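Ketosynthase (Streptomyces sp. MSC090213JE08, PDB 6KXF) probably takes part in carrier-protein-dependent 3-oxoacyl synthesis, the chain-extending condensation of ketosynthases. Local coordinates at residues Val255-Asp260 against Ala365-Val370; Tyr200-Ala205 against Phe236-Ala241; Gly176-Gly181 against Ala330-Phe335. All coordinates share one frame; numbering follows the deposited sequence.

Interaction 1: residues Val255-Asp260 against Ala365-Val370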
ATOM      1  N   VAL B 255       8.432 -19.231   6.243  1.00 52.59           N
ATOM      2  CA  VAL B 255       8.285 -17.896   6.794  1.00 50.83           C
ATOM      3  C   VAL B 255       7.092 -17.943   7.757  1.00 46.91           C
ATOM      4  O   VAL B 255       6.022 -18.351   7.383  1.00 45.51           O
ATOM      5  CB  VAL B 255       8.098 -16.830   5.703  1.00 48.12           C
ATOM      6  CG1 VAL B 255       8.203 -15.432   6.287  1.00 45.10           C
ATOM      7  CG2 VAL B 255       9.102 -16.999   4.569  1.00 49.40           C
ATOM      8  N   GLU B 256       7.327 -17.597   9.025  1.00 50.50           N
ATOM      9  CA  GLU B 256       6.288 -17.669  10.080  1.00 48.68           C
ATOM     10  C   GLU B 256       6.239 -16.312  10.783  1.00 45.59           C
ATOM     11  O   GLU B 256       7.236 -15.616  10.890  1.00 45.06           O
ATOM     12  CB  GLU B 256       6.554 -18.813  11.069  1.00 49.64           C
ATOM     13  CG  GLU B 256       6.388 -20.192  10.454  1.00 54.34           C
ATOM     14  CD  GLU B 256       4.983 -20.503   9.946  1.00 60.30           C
ATOM     15  OE1 GLU B 256       4.841 -21.130   8.853  1.00 58.69           O
ATOM     16  OE2 GLU B 256       4.034 -20.132  10.651  1.00 65.51           O
ATOM     17  N   THR B 257       5.060 -15.938  11.275  1.00 43.89           N
ATOM     18  CA  THR B 257       4.932 -14.605  11.884  1.00 48.43           C
ATOM     19  C   THR B 257       3.936 -14.697  13.046  1.00 44.62           C
ATOM     20  O   THR B 257       3.156 -15.645  13.159  1.00 44.44           O
ATOM     21  CB  THR B 257       4.652 -13.579  10.775  1.00 58.28           C
ATOM     22  OG1 THR B 257       4.635 -12.240  11.292  1.00 63.08           O
ATOM     23  CG2 THR B 257       3.365 -13.897  10.055  1.00 52.18           C
ATOM     24  N   ARG B 258       4.049 -13.748  13.969  1.00 41.77           N
ATOM     25  CA  ARG B 258       3.175 -13.680  15.111  1.00 44.98           C
ATOM     26  C   ARG B 258       3.002 -12.213  15.470  1.00 43.00           C
ATOM     27  O   ARG B 258       3.830 -11.383  15.111  1.00 43.10           O
ATOM     28  CB  ARG B 258       3.764 -14.386  16.330  1.00 45.09           C
ATOM     29  CG  ARG B 258       3.597 -15.895  16.331  1.00 58.90           C
ATOM     30  CD  ARG B 258       4.190 -16.477  17.605  1.00 58.18           C
ATOM     31  NE  ARG B 258       3.246 -16.493  18.712  1.00 51.68           N
ATOM     32  CZ  ARG B 258       2.318 -17.434  18.890  1.00 59.40           C
ATOM     33  NH1 ARG B 258       2.069 -18.333  17.948  1.00 61.51           N
ATOM     34  NH2 ARG B 258       1.620 -17.454  20.006  1.00 60.65           N
ATOM     35  N   VAL B 259       1.972 -11.937  16.266  1.00 42.93           N
ATOM     36  CA  VAL B 259       1.827 -10.645  16.910  1.00 37.96           C
ATOM     37  C   VAL B 259       1.985 -10.860  18.412  1.00 38.72           C
ATOM     38  O   VAL B 259       1.354 -11.762  18.969  1.00 41.03           O
ATOM     39  CB  VAL B 259       0.493  -9.980  16.564  1.00 41.29           C
ATOM     40  CG1 VAL B 259       0.358  -8.671  17.304  1.00 40.29           C
ATOM     41  CG2 VAL B 259       0.351  -9.765  15.062  1.00 44.15           C
ATOM     42  N   ASP B 260       2.899 -10.086  19.009  1.00 40.96           N
ATOM     43  CA  ASP B 260       3.129 -10.054  20.433  1.00 44.02           C
ATOM     44  C   ASP B 260       1.960  -9.320  21.099  1.00 42.32           C
ATOM     45  O   ASP B 260       1.914  -8.137  21.101  1.00 53.88           O
ATOM     46  CB  ASP B 260       4.454  -9.346  20.753  1.00 45.13           C
ATOM     47  CG  ASP B 260       4.818  -9.335  22.232  1.00 51.60           C
ATOM     48  OD1 ASP B 260       4.190 -10.119  22.988  1.00 49.76           O
ATOM     49  OD2 ASP B 260       5.717  -8.527  22.630  1.00 57.57           O
ATOM     50  N   ALA B 365       4.723  -6.863  15.788  1.00 42.78           N
ATOM     51  CA  ALA B 365       4.938  -8.049  14.965  1.00 41.06           C
ATOM     52  C   ALA B 365       6.352  -8.634  15.143  1.00 42.81           C
ATOM     53  O   ALA B 365       7.309  -7.943  15.405  1.00 41.57           O
ATOM     54  CB  ALA B 365       4.643  -7.719  13.534  1.00 43.24           C
ATOM     55  N   VAL B 366       6.429  -9.953  14.984  1.00 40.32           N
ATOM     56  CA  VAL B 366       7.649 -10.717  14.891  1.00 39.68           C
ATOM     57  C   VAL B 366       7.519 -11.615  13.659  1.00 41.15           C
ATOM     58  O   VAL B 366       6.447 -12.077  13.369  1.00 39.75           O
ATOM     59  CB  VAL B 366       7.785 -11.562  16.172  1.00 43.32           C
ATOM     60  CG1 VAL B 366       8.685 -12.763  15.974  1.00 45.91           C
ATOM     61  CG2 VAL B 366       8.198 -10.696  17.366  1.00 43.72           C
ATOM     62  N   ALA B 367       8.647 -11.909  13.004  1.00 41.41           N
ATOM     63  CA  ALA B 367       8.694 -12.684  11.801  1.00 40.85           C
ATOM     64  C   ALA B 367      10.035 -13.425  11.743  1.00 40.67           C
ATOM     65  O   ALA B 367      11.055 -12.866  12.029  1.00 40.39           O
ATOM     66  CB  ALA B 367       8.513 -11.798  10.596  1.00 44.79           C
ATOM     67  N   VAL B 368       9.994 -14.693  11.358  1.00 43.13           N
ATOM     68  CA  VAL B 368      11.203 -15.475  11.217  1.00 45.69           C
ATOM     69  C   VAL B 368      11.167 -16.197   9.880  1.00 45.52           C
ATOM     70  O   VAL B 368      10.170 -16.828   9.557  1.00 43.94           O
ATOM     71  CB  VAL B 368      11.348 -16.491  12.362  1.00 43.28           C
ATOM     72  CG1 VAL B 368      12.591 -17.352  12.189  1.00 46.04           C
ATOM     73  CG2 VAL B 368      11.382 -15.793  13.707  1.00 44.08           C
ATOM     74  N   ALA B 369      12.304 -16.189   9.176  1.00 44.08           N
ATOM     75  CA  ALA B 369      12.439 -16.961   7.958  1.00 45.14           C
ATOM     76  C   ALA B 369      13.591 -17.962   8.129  1.00 47.76           C
ATOM     77  O   ALA B 369      14.627 -17.616   8.710  1.00 54.97           O
ATOM     78  CB  ALA B 369      12.666 -16.037   6.791  1.00 43.63           C
ATOM     79  N   VAL B 370      13.382 -19.163   7.588  1.00 44.39           N
ATOM     80  CA  VAL B 370      14.350 -20.249   7.580  1.00 50.50           C
ATOM     81  C   VAL B 370      14.716 -20.560   6.124  1.00 51.95           C
ATOM     82  O   VAL B 370      13.838 -20.906   5.308  1.00 50.94           O
ATOM     83  CB  VAL B 370      13.818 -21.495   8.301  1.00 49.26           C
ATOM     84  CG1 VAL B 370      14.758 -22.699   8.131  1.00 53.77           C
ATOM     85  CG2 VAL B 370      13.577 -21.221   9.771  1.00 49.72           C
TER

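Interaction 2: residues Tyr200-Ala205 against Phe236-Ala241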
ATOM      1  N   TYR B 200       9.529 -13.492  -8.871  1.00 42.96           N
ATOM      2  CA  TYR B 200       9.197 -12.309  -8.059  1.00 44.36           C
ATOM      3  C   TYR B 200      10.451 -11.475  -7.802  1.00 40.88           C
ATOM      4  O   TYR B 200      11.523 -12.019  -7.586  1.00 46.27           O
ATOM      5  CB  TYR B 200       8.544 -12.738  -6.736  1.00 39.08           C
ATOM      6  CG  TYR B 200       7.110 -12.299  -6.577  1.00 38.45           C
ATOM      7  CD1 TYR B 200       6.780 -11.010  -6.170  1.00 40.49           C
ATOM      8  CD2 TYR B 200       6.083 -13.179  -6.809  1.00 40.55           C
ATOM      9  CE1 TYR B 200       5.456 -10.623  -5.997  1.00 40.69           C
ATOM     10  CE2 TYR B 200       4.756 -12.814  -6.640  1.00 42.62           C
ATOM     11  CZ  TYR B 200       4.439 -11.534  -6.238  1.00 40.17           C
ATOM     12  OH  TYR B 200       3.122 -11.176  -6.133  1.00 40.89           O
ATOM     13  N   LEU B 201      10.292 -10.159  -7.870  1.00 41.62           N
ATOM     14  CA  LEU B 201      11.166  -9.213  -7.196  1.00 45.61           C
ATOM     15  C   LEU B 201      10.564  -8.995  -5.804  1.00 50.36           C
ATOM     16  O   LEU B 201       9.427  -8.539  -5.706  1.00 43.13           O
ATOM     17  CB  LEU B 201      11.220  -7.871  -7.922  1.00 41.72           C
ATOM     18  CG  LEU B 201      12.163  -7.771  -9.113  1.00 50.72           C
ATOM     19  CD1 LEU B 201      11.805  -8.784 -10.179  1.00 53.53           C
ATOM     20  CD2 LEU B 201      12.159  -6.364  -9.687  1.00 54.23           C
ATOM     21  N   VAL B 202      11.331  -9.312  -4.763  1.00 44.89           N
ATOM     22  CA  VAL B 202      10.913  -9.150  -3.374  1.00 43.36           C
ATOM     23  C   VAL B 202      11.938  -8.291  -2.653  1.00 45.90           C
ATOM     24  O   VAL B 202      13.151  -8.605  -2.695  1.00 44.67           O
ATOM     25  CB  VAL B 202      10.795 -10.521  -2.680  1.00 46.47           C
ATOM     26  CG1 VAL B 202      10.435 -10.377  -1.202  1.00 50.02           C
ATOM     27  CG2 VAL B 202       9.827 -11.453  -3.386  1.00 49.47           C
ATOM     28  N   GLY B 203      11.474  -7.273  -1.930  1.00 42.63           N
ATOM     29  CA  GLY B 203      12.376  -6.582  -1.011  1.00 45.14           C
ATOM     30  C   GLY B 203      11.681  -5.570  -0.132  1.00 48.54           C
ATOM     31  O   GLY B 203      10.436  -5.578   0.002  1.00 41.84           O
ATOM     32  N   SER B 204      12.483  -4.646   0.399  1.00 41.56           N
ATOM     33  CA  SER B 204      11.971  -3.603   1.275  1.00 43.90           C
ATOM     34  C   SER B 204      12.927  -2.424   1.289  1.00 41.90           C
ATOM     35  O   SER B 204      14.103  -2.535   0.901  1.00 49.15           O
ATOM     36  CB  SER B 204      11.730  -4.142   2.657  1.00 46.86           C
ATOM     37  OG  SER B 204      12.898  -4.738   3.203  1.00 43.73           O
ATOM     38  N   ALA B 205      12.418  -1.271   1.723  1.00 44.65           N
ATOM     39  CA  ALA B 205      13.150  -0.073   1.561  1.00 40.58           C
ATOM     40  C   ALA B 205      12.683   1.005   2.533  1.00 44.44           C
ATOM     41  O   ALA B 205      11.485   1.071   2.866  1.00 46.62           O
ATOM     42  CB  ALA B 205      13.022   0.348   0.115  1.00 39.66           C
ATOM     43  N   PHE B 236      15.578  -9.114  -3.870  1.00 42.10           N
ATOM     44  CA  PHE B 236      15.859 -10.472  -4.212  1.00 41.90           C
ATOM     45  C   PHE B 236      15.067 -10.824  -5.470  1.00 50.66           C
ATOM     46  O   PHE B 236      13.949 -10.299  -5.681  1.00 46.59           O
ATOM     47  CB  PHE B 236      15.493 -11.378  -3.036  1.00 43.30           C
ATOM     48  CG  PHE B 236      16.158 -10.862  -1.805  1.00 50.10           C
ATOM     49  CD1 PHE B 236      17.494 -11.164  -1.572  1.00 48.35           C
ATOM     50  CD2 PHE B 236      15.514  -9.946  -0.981  1.00 52.66           C
ATOM     51  CE1 PHE B 236      18.164 -10.597  -0.499  1.00 51.85           C
ATOM     52  CE2 PHE B 236      16.171  -9.415   0.115  1.00 58.04           C
ATOM     53  CZ  PHE B 236      17.501  -9.731   0.344  1.00 60.05           C
ATOM     54  N   LEU B 237      15.669 -11.663  -6.314  1.00 51.31           N
ATOM     55  CA  LEU B 237      14.977 -12.332  -7.387  1.00 48.42           C
ATOM     56  C   LEU B 237      14.661 -13.720  -6.877  1.00 51.21           C
ATOM     57  O   LEU B 237      15.583 -14.432  -6.401  1.00 51.55           O
ATOM     58  CB  LEU B 237      15.850 -12.406  -8.645  1.00 57.63           C
ATOM     59  CG  LEU B 237      15.157 -12.991  -9.879  1.00 58.04           C
ATOM     60  CD1 LEU B 237      14.193 -11.976 -10.457  1.00 57.36           C
ATOM     61  CD2 LEU B 237      16.182 -13.424 -10.922  1.00 69.70           C
ATOM     62  N   VAL B 238      13.370 -14.069  -6.934  1.00 40.69           N
ATOM     63  CA  VAL B 238      12.867 -15.336  -6.441  1.00 43.44           C
ATOM     64  C   VAL B 238      12.248 -16.125  -7.601  1.00 46.15           C
ATOM     65  O   VAL B 238      11.571 -15.565  -8.477  1.00 48.01           O
ATOM     66  CB  VAL B 238      11.840 -15.104  -5.317  1.00 44.66           C
ATOM     67  CG1 VAL B 238      11.381 -16.398  -4.676  1.00 51.86           C
ATOM     68  CG2 VAL B 238      12.408 -14.145  -4.283  1.00 47.86           C
ATOM     69  N   GLU B 239      12.416 -17.447  -7.556  1.00 43.85           N
ATOM     70  CA  GLU B 239      12.070 -18.322  -8.668  1.00 46.17           C
ATOM     71  C   GLU B 239      11.599 -19.608  -8.042  1.00 45.14           C
ATOM     72  O   GLU B 239      11.820 -19.808  -6.844  1.00 47.71           O
ATOM     73  CB  GLU B 239      13.277 -18.615  -9.571  1.00 49.36           C
ATOM     74  CG  GLU B 239      13.828 -17.374 -10.260  1.00 54.19           C
ATOM     75  CD  GLU B 239      14.772 -17.547 -11.459  1.00 61.91           C
ATOM     76  OE1 GLU B 239      15.848 -16.887 -11.459  1.00 51.89           O
ATOM     77  OE2 GLU B 239      14.408 -18.274 -12.423  1.00 56.55           O
ATOM     78  N   GLN B 240      10.927 -20.449  -8.830  1.00 45.70           N
ATOM     79  CA  GLN B 240      10.581 -21.787  -8.353  1.00 52.72           C
ATOM     80  C   GLN B 240      11.822 -22.659  -8.606  1.00 55.87           C
ATOM     81  O   GLN B 240      12.452 -22.483  -9.634  1.00 63.32           O
ATOM     82  CB  GLN B 240       9.269 -22.251  -9.002  1.00 55.30           C
ATOM     83  CG  GLN B 240       8.152 -21.248  -8.759  1.00 57.34           C
ATOM     84  CD  GLN B 240       6.825 -21.571  -9.389  1.00 74.63           C
ATOM     85  OE1 GLN B 240       5.856 -21.854  -8.686  1.00 81.15           O
ATOM     86  NE2 GLN B 240       6.759 -21.466 -10.710  1.00 75.09           N
ATOM     87  N   ALA B 241      12.197 -23.501  -7.629  1.00 53.89           N
ATOM     88  CA  ALA B 241      13.363 -24.389  -7.707  1.00 57.12           C
ATOM     89  C   ALA B 241      13.392 -25.109  -9.063  1.00 55.81           C
ATOM     90  O   ALA B 241      14.283 -24.892  -9.865  1.00 61.60           O
ATOM     91  CB  ALA B 241      13.333 -25.374  -6.561  1.00 58.54           C
TER

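Interaction 3: residues Gly176-Gly181 against Ala330-Phe335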
ATOM      1  N   GLY B 176       4.650  -2.670   7.640  1.00 39.14           N
ATOM      2  CA  GLY B 176       5.121  -3.554   8.690  1.00 40.10           C
ATOM      3  C   GLY B 176       6.485  -3.177   9.265  1.00 41.93           C
ATOM      4  O   GLY B 176       6.967  -3.851  10.177  1.00 42.80           O
ATOM      5  N   GLY B 177       7.110  -2.134   8.723  1.00 42.31           N
ATOM      6  CA  GLY B 177       8.403  -1.647   9.200  1.00 45.42           C
ATOM      7  C   GLY B 177       9.449  -2.749   9.137  1.00 45.44           C
ATOM      8  O   GLY B 177       9.706  -3.331   8.090  1.00 41.96           O
ATOM      9  N   ARG B 178       9.964  -3.142  10.301  1.00 48.13           N
ATOM     10  CA  ARG B 178      11.135  -3.982  10.353  1.00 45.54           C
ATOM     11  C   ARG B 178      10.798  -5.404   9.911  1.00 42.96           C
ATOM     12  O   ARG B 178      11.686  -6.104   9.468  1.00 42.88           O
ATOM     13  CB  ARG B 178      11.709  -4.004  11.769  1.00 50.48           C
ATOM     14  CG  ARG B 178      12.309  -2.689  12.239  1.00 53.41           C
ATOM     15  CD  ARG B 178      13.573  -3.011  13.043  1.00 70.73           C
ATOM     16  NE  ARG B 178      14.046  -2.090  14.069  1.00 70.96           N
ATOM     17  CZ  ARG B 178      13.410  -1.009  14.525  1.00 86.61           C
ATOM     18  NH1 ARG B 178      13.496  -0.704  15.813  1.00 78.26           N
ATOM     19  NH2 ARG B 178      12.721  -0.226  13.709  1.00 87.54           N
ATOM     20  N   VAL B 179       9.535  -5.846  10.060  1.00 37.76           N
ATOM     21  CA  VAL B 179       9.181  -7.186   9.583  1.00 40.81           C
ATOM     22  C   VAL B 179       8.749  -7.160   8.103  1.00 35.97           C
ATOM     23  O   VAL B 179       8.466  -8.222   7.566  1.00 41.24           O
ATOM     24  CB  VAL B 179       8.089  -7.868  10.432  1.00 42.43           C
ATOM     25  CG1 VAL B 179       8.561  -8.124  11.864  1.00 47.42           C
ATOM     26  CG2 VAL B 179       6.773  -7.097  10.410  1.00 41.57           C
ATOM     27  N   SER B 180       8.677  -5.990   7.475  1.00 37.86           N
ATOM     28  CA  SER B 180       8.008  -5.879   6.149  1.00 41.23           C
ATOM     29  C   SER B 180       8.719  -6.720   5.062  1.00 46.62           C
ATOM     30  O   SER B 180       8.065  -7.275   4.132  1.00 40.02           O
ATOM     31  CB  SER B 180       7.878  -4.438   5.764  1.00 40.69           C
ATOM     32  OG  SER B 180       9.132  -3.890   5.430  1.00 40.78           O
ATOM     33  N   GLY B 181      10.062  -6.834   5.128  1.00 44.41           N
ATOM     34  CA  GLY B 181      10.764  -7.662   4.128  1.00 37.29           C
ATOM     35  C   GLY B 181      10.292  -9.087   4.195  1.00 37.82           C
ATOM     36  O   GLY B 181      10.251  -9.778   3.194  1.00 42.41           O
ATOM     37  N   ALA B 330      12.376  -0.324   7.435  1.00 41.80           N
ATOM     38  CA  ALA B 330      11.781  -1.375   6.638  1.00 43.72           C
ATOM     39  C   ALA B 330      12.850  -2.180   5.903  1.00 42.29           C
ATOM     40  O   ALA B 330      12.612  -3.349   5.558  1.00 47.78           O
ATOM     41  CB  ALA B 330      10.774  -0.780   5.676  1.00 49.78           C
ATOM     42  N   ALA B 331      14.009  -1.562   5.653  1.00 44.89           N
ATOM     43  CA  ALA B 331      15.101  -2.251   4.953  1.00 46.40           C
ATOM     44  C   ALA B 331      15.639  -3.443   5.750  1.00 42.92           C
ATOM     45  O   ALA B 331      16.200  -4.409   5.150  1.00 47.52           O
ATOM     46  CB  ALA B 331      16.175  -1.253   4.607  1.00 51.06           C
ATOM     47  N   SER B 332      15.420  -3.444   7.080  1.00 45.10           N
ATOM     48  CA  SER B 332      16.094  -4.382   8.024  1.00 45.35           C
ATOM     49  C   SER B 332      16.162  -5.827   7.534  1.00 45.52           C
ATOM     50  O   SER B 332      17.234  -6.375   7.423  1.00 48.40           O
ATOM     51  CB  SER B 332      15.468  -4.357   9.398  1.00 50.36           C
ATOM     52  OG  SER B 332      15.403  -3.011   9.838  1.00 54.77           O
ATOM     53  N   ALA B 333      15.017  -6.474   7.333  1.00 44.04           N
ATOM     54  CA  ALA B 333      15.022  -7.916   7.086  1.00 43.67           C
ATOM     55  C   ALA B 333      15.668  -8.270   5.730  1.00 47.11           C
ATOM     56  O   ALA B 333      16.210  -9.379   5.593  1.00 48.28           O
ATOM     57  CB  ALA B 333      13.638  -8.467   7.196  1.00 43.48           C
ATOM     58  N   SER B 334      15.592  -7.358   4.756  1.00 47.83           N
ATOM     59  CA  SER B 334      16.208  -7.533   3.426  1.00 51.90           C
ATOM     60  C   SER B 334      17.744  -7.415   3.548  1.00 50.57           C
ATOM     61  O   SER B 334      18.505  -8.228   2.968  1.00 52.42           O
ATOM     62  CB  SER B 334      15.627  -6.556   2.412  1.00 52.36           C
ATOM     63  OG  SER B 334      14.256  -6.840   2.108  1.00 48.25           O
ATOM     64  N   PHE B 335      18.211  -6.450   4.343  1.00 46.63           N
ATOM     65  CA  PHE B 335      19.652  -6.356   4.661  1.00 46.45           C
ATOM     66  C   PHE B 335      20.153  -7.588   5.428  1.00 49.91           C
ATOM     67  O   PHE B 335      21.286  -8.025   5.205  1.00 53.06           O
ATOM     68  CB  PHE B 335      19.972  -5.091   5.447  1.00 42.98           C
ATOM     69  CG  PHE B 335      19.881  -3.842   4.639  1.00 44.79           C
ATOM     70  CD1 PHE B 335      19.854  -3.886   3.257  1.00 44.28           C
ATOM     71  CD2 PHE B 335      19.918  -2.617   5.264  1.00 43.35           C
ATOM     72  CE1 PHE B 335      19.799  -2.711   2.535  1.00 40.73           C
ATOM     73  CE2 PHE B 335      19.878  -1.448   4.535  1.00 44.85           C
ATOM     74  CZ  PHE B 335      19.826  -1.499   3.169  1.00 40.38           C
TER
HETATM   75  O   HOH W   1      12.087  -5.549   6.816  1.00 42.20           O

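Interaction 1: residues Val255-Asp260 against Ala365-Val370
V255 lays its CG2 methyl alongside A369 CB at 4.3 Å, on the sheet face that also carries T257, V259, A365 and A367. The two strands run antiparallel, with E256-V368 and R258-V366 as hydrogen-bonded pairs between three non-hydrogen-bonded ones. Each of the two hydrogen-bonded pairs has both of its N-H...O bonds, V368 N to E256 O measuring 2.9 Å. T257 adds a side-chain bond to this ladder. Its OG1 stands anti to the backbone N (chi1 -175°) and donates to V366 O at 2.8 Å. R258 N approaches the same oxygen at 3.0 Å from the opposite face of the carbonyl plane, so two donors grip V366 O. A367 CB packs at 4.0 Å from T257 OG1. E256 and R258 turn their ends away from the partner strand; E256 makes a salt bridge with R279, and P159 of a neighbouring subunit packs on R258. L182 of helix 180-193 touches A367 and A369, whereas C272 of helix 265-280 touches V366 on the other face. A twisted strand pair sandwiched between helix layers in this way is characteristic of the layered alpha-beta architecture of the thiolase fold.

Interaction 2: residues Tyr200-Ala205 against Phe236-Ala241
Strands 200-205 and 236-240 run antiparallel but strongly twisted, their short axes approaching to 4.8 Å at 137° between N-to-C directions. Y200-V238 and V202-F236 are hydrogen-bonded pairs on either side of the non-hydrogen-bonded pair L201-L237. The four backbone bonds include F236 N to V202 O at 2.7 Å and V238 N to Y200 O at 2.8 Å. On one face of the sheet, V202 CG2 meets V238 CG2 at 3.8 Å, methyl against methyl. Y200 contributes chiefly its root, CB facing V238 CB at 4.3 Å, while its ring leads away toward Y187 and L191 of helix 180-193. F236 brings the edge of its ring to the backbone: with CG beside its own N (chi1 -52°), CD2 lies 3.2 Å from V202 O, which sits near the ring plane. V202 O thus has the F236 N-H as its hydrogen-bond donor and the ring edge as a neighbour. On the opposite face the leucines touch by single branches, L201 CD1 to L237 CD1 at 4.0 Å, their side chains crossing at a slant. L237 CD1 also comes within 3.9 Å of Y200 O. Strand 20-29 lies beyond strand 232-240, with W25 against F236 and T23 against L237. With all six touching residues buried, the polar backbone atoms of the hydrogen-bonded pairs satisfy one another and the side chains that meet are apolar, which implies cohesion by the sheet ladder and hydrophobic packing, without charged groups in the pairing.

Interaction 3: residues Gly176-Gly181 against Ala330-Phe335
S180 holds OG between its backbone N and carbonyl carbon (chi1 71°), which turns the hydroxyl back toward G177 and beside A330. There it donates to G177 O at 2.8 Å, in the carbonyl plane, while S180 N bonds the same oxygen. Across the contact, A330 CA-H points at G177 O with a CA...O distance of 3.2 Å, so G177 O takes two bonds from S180 within its own segment and a CA-H...O contact from the facing one. A330 CB rests 3.5 Å from S180 OG. With an alanine here in place of S180 the hydroxyl is gone, and G177 O would probably keep only the backbone N of this residue as donor within the segment, the contact with A330 CB being lost. This helix start follows strand 171-174, the place where condensing enzymes of the thiolase fold carry their nucleophilic cysteine; no cysteine occurs in 176-181, and R178 probably takes the equivalent position, consistent with a chain-length-factor-like subunit that lacks the nucleophile. R178 bends at chi2 (-141°) and lays CD alongside S332 OG at 3.7 Å, S332 OG being hydrogen-bonded to G329 O; the guanidinium goes on to a salt bridge with D327. Between the two segments a water accepts from G181 N at 2.9 Å and also from A333 N. R178 O and A330 O, the latter at 2.6 Å, compete with other nearby acceptors for its two protons. G181 CA lies 4.3 Å from A333 CB. G181, with no side chain, also brings its CA to 4.1 Å from S334 OG, which is hydrogen-bonded to S204.

How the interactions relate
Interactions 1 and 2 belong to the same mixed sheet; their centres lie 18 Å apart and their nearest atoms about 9 Å, without touching. Strand 232-240 leads into strand 250-259, so interaction 2 closes before interaction 1 opens. Interaction 3 sits near the centre of the chain, 12 Å from interaction 1 and 14 Å from interaction 2, centre to centre, and touches both. V179 CG1 packs on A365 and A367, while S204 OG probably hydrogen-bonds both S334 OG and A330 O. Along the chain, interaction 2 is nested inside interaction 3, whose segments alternate with those of interaction 1. Interaction 3, at or near the starts of helices 180-193 and 332-345, thus joins both strand pairings.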